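PDB 6BVD: light Chain from Clostridium botulinum, which probably acts as a zinc-dependent endopeptidase, the protease domain of a mosaic botulinum neurotoxin, cleaving a SNARE protein of the nerve terminal. Local coordinates for residues G374-P379 and R425-C430. Sequence-based numbering, arbitrary orientation.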
loop_
_atom_site.group_PDB
_atom_site.type_symbol
_atom_site.label_atom_id
_atom_site.label_comp_id
_atom_site.label_asym_id
_atom_site.label_seq_id
_atom_site.Cartn_x
_atom_site.Cartn_y
_atom_site.Cartn_z
ATOM N N GLY A 374 -4.368 0.804 29.216
ATOM C CA GLY A 374 -5.560 0.695 28.405
ATOM C C GLY A 374 -6.488 -0.346 28.996
ATOM O O GLY A 374 -6.708 -0.361 30.201
ATOM N N PRO A 375 -7.002 -1.251 28.157
ATOM C CA PRO A 375 -6.680 -1.368 26.733
ATOM C C PRO A 375 -7.555 -0.522 25.807
ATOM O O PRO A 375 -8.537 0.093 26.242
ATOM C CB PRO A 375 -6.898 -2.860 26.463
ATOM C CG PRO A 375 -8.046 -3.213 27.312
ATOM C CD PRO A 375 -7.846 -2.379 28.610
ATOM N N PHE A 376 -7.181 -0.517 24.525
ATOM C CA PHE A 376 -7.814 0.304 23.499
ATOM C C PHE A 376 -8.368 -0.498 22.322
ATOM O O PHE A 376 -7.797 -1.503 21.929
ATOM C CB PHE A 376 -6.809 1.331 22.956
ATOM C CG PHE A 376 -6.304 2.290 24.005
ATOM C CD1 PHE A 376 -7.007 3.447 24.295
ATOM C CD2 PHE A 376 -5.141 2.034 24.699
ATOM C CE1 PHE A 376 -6.562 4.346 25.306
ATOM C CE2 PHE A 376 -4.693 2.928 25.704
ATOM C CZ PHE A 376 -5.403 4.076 25.985
ATOM N N TYR A 377 -9.482 -0.033 21.778
ATOM C CA TYR A 377 -9.956 -0.513 20.481
ATOM C C TYR A 377 -9.428 0.423 19.384
ATOM O O TYR A 377 -9.423 1.651 19.571
ATOM C CB TYR A 377 -11.466 -0.555 20.486
ATOM C CG TYR A 377 -12.137 -0.973 19.197
ATOM C CD1 TYR A 377 -11.886 -2.217 18.630
ATOM C CD2 TYR A 377 -13.077 -0.149 18.591
ATOM C CE1 TYR A 377 -12.542 -2.613 17.469
ATOM C CE2 TYR A 377 -13.725 -0.535 17.422
ATOM C CZ TYR A 377 -13.451 -1.765 16.870
ATOM O OH TYR A 377 -14.101 -2.146 15.724
ATOM N N LEU A 378 -8.953 -0.151 18.275
ATOM C CA LEU A 378 -8.469 0.603 17.117
ATOM C C LEU A 378 -9.451 0.448 15.958
ATOM O O LEU A 378 -9.310 -0.478 15.161
ATOM C CB LEU A 378 -7.100 0.095 16.671
ATOM C CG LEU A 378 -6.077 -0.134 17.775
ATOM C CD1 LEU A 378 -4.770 -0.638 17.234
ATOM C CD2 LEU A 378 -5.883 1.157 18.546
ATOM N N PRO A 379 -10.441 1.342 15.866
ATOM C CA PRO A 379 -11.576 1.200 14.942
ATOM C C PRO A 379 -11.272 1.397 13.445
ATOM O O PRO A 379 -12.081 0.915 12.627
ATOM C CB PRO A 379 -12.531 2.290 15.416
ATOM C CG PRO A 379 -11.633 3.340 16.008
ATOM C CD PRO A 379 -10.541 2.569 16.680
ATOM N N ARG A 425 -10.321 8.983 16.275
ATOM C CA ARG A 425 -10.469 8.015 15.202
ATOM C C ARG A 425 -9.256 7.082 15.202
ATOM O O ARG A 425 -9.161 6.147 14.400
ATOM C CB ARG A 425 -10.637 8.736 13.857
ATOM C CG ARG A 425 -12.032 9.322 13.633
ATOM C CD ARG A 425 -12.275 9.665 12.168
ATOM N NE ARG A 425 -12.672 8.463 11.441
ATOM C CZ ARG A 425 -12.026 7.976 10.384
ATOM N NH1 ARG A 425 -10.965 8.618 9.904
ATOM N NH2 ARG A 425 -12.454 6.865 9.791
ATOM N N VAL A 426 -8.339 7.313 16.137
ATOM C CA VAL A 426 -7.180 6.450 16.255
ATOM C C VAL A 426 -7.434 5.328 17.259
ATOM O O VAL A 426 -7.215 4.164 16.945
ATOM C CB VAL A 426 -5.923 7.226 16.692
ATOM C CG1 VAL A 426 -4.732 6.293 16.727
ATOM C CG2 VAL A 426 -5.644 8.414 15.755
ATOM N N VAL A 427 -7.857 5.705 18.470
ATOM C CA VAL A 427 -8.130 4.791 19.580
ATOM C C VAL A 427 -9.449 5.067 20.309
ATOM O O VAL A 427 -9.900 6.213 20.371
ATOM C CB VAL A 427 -6.994 4.847 20.635
ATOM C CG1 VAL A 427 -5.692 4.411 20.041
ATOM C CG2 VAL A 427 -6.869 6.275 21.249
ATOM N N ARG A 428 -10.059 4.018 20.871
ATOM C CA ARG A 428 -11.150 4.163 21.844
ATOM C C ARG A 428 -10.813 3.402 23.116
ATOM O O ARG A 428 -10.526 2.208 23.069
ATOM C CB ARG A 428 -12.484 3.650 21.300
ATOM C CG ARG A 428 -13.046 4.436 20.149
ATOM C CD ARG A 428 -14.369 3.837 19.724
ATOM N NE ARG A 428 -14.734 4.222 18.363
ATOM C CZ ARG A 428 -15.502 3.476 17.574
ATOM N NH1 ARG A 428 -15.968 2.315 18.026
ATOM N NH2 ARG A 428 -15.796 3.880 16.340
ATOM N N LEU A 429 -10.843 4.083 24.256
ATOM C CA LEU A 429 -10.578 3.413 25.524
ATOM C C LEU A 429 -11.700 2.407 25.805
ATOM O O LEU A 429 -12.869 2.752 25.695
ATOM C CB LEU A 429 -10.444 4.447 26.664
ATOM C CG LEU A 429 -10.192 3.910 28.070
ATOM C CD1 LEU A 429 -8.892 3.130 28.124
ATOM C CD2 LEU A 429 -10.153 5.054 29.099
ATOM N N CYS A 430 -11.342 1.163 26.116
ATOM C CA CYS A 430 -12.316 0.101 26.378
ATOM C C CYS A 430 -12.916 0.239 27.763
ATOM O O CYS A 430 -12.279 0.791 28.654
ATOM C CB CYS A 430 -11.662 -1.271 26.260
ATOM S SG CYS A 430 -11.129 -1.709 24.617
#
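Tyr377 and Arg428 form an antiparallel hydrogen-bonded pair: Tyr377 N donates to Arg428 O at 2.8 Å, and Arg428 N returns a bond to Tyr377 O with an N-H...O angle of 159°. A third bond, from Cys430 N to the O of Pro375 (3.0 Å), which follows a cis peptide, carries the pairing past Phe376 and Leu429, a non-hydrogen-bonded pair with CA atoms 4.6 Å apart. On the face shared by Phe376 and Leu429, the phenyl CE1 meets Leu429 CD1 at 3.9 Å, while CD1 of the same ring reaches Val427 CB. Beyond the paired residues, Leu378 CD2 packs on Val427 CG1 (3.6 Å), the two side chains running alongside each other in the same direction. Tyr377 and Arg428 project from the other face. With CG anti to the backbone N (chi1 177°), the Tyr377 ring runs alongside the extended Arg428 side chain, and Arg428 NH1 lies at its edge, 3.7 Å from Tyr377 CE2, with guanidinium and ring planes 53° apart. Pro379 CB sits over one guanidinium face, 3.7 Å from Arg428 NH2. Ile219 of strand 215-219 and Ile407 of strand 406-408, farther across the same sheet, also touch Phe376 and Val427. The short C-terminal strand 428-429 is an edge strand, within this chain, of an antiparallel five-stranded sheet in this clostridial neurotoxin zinc protease, with strand 373-377 between it and strand 201-208.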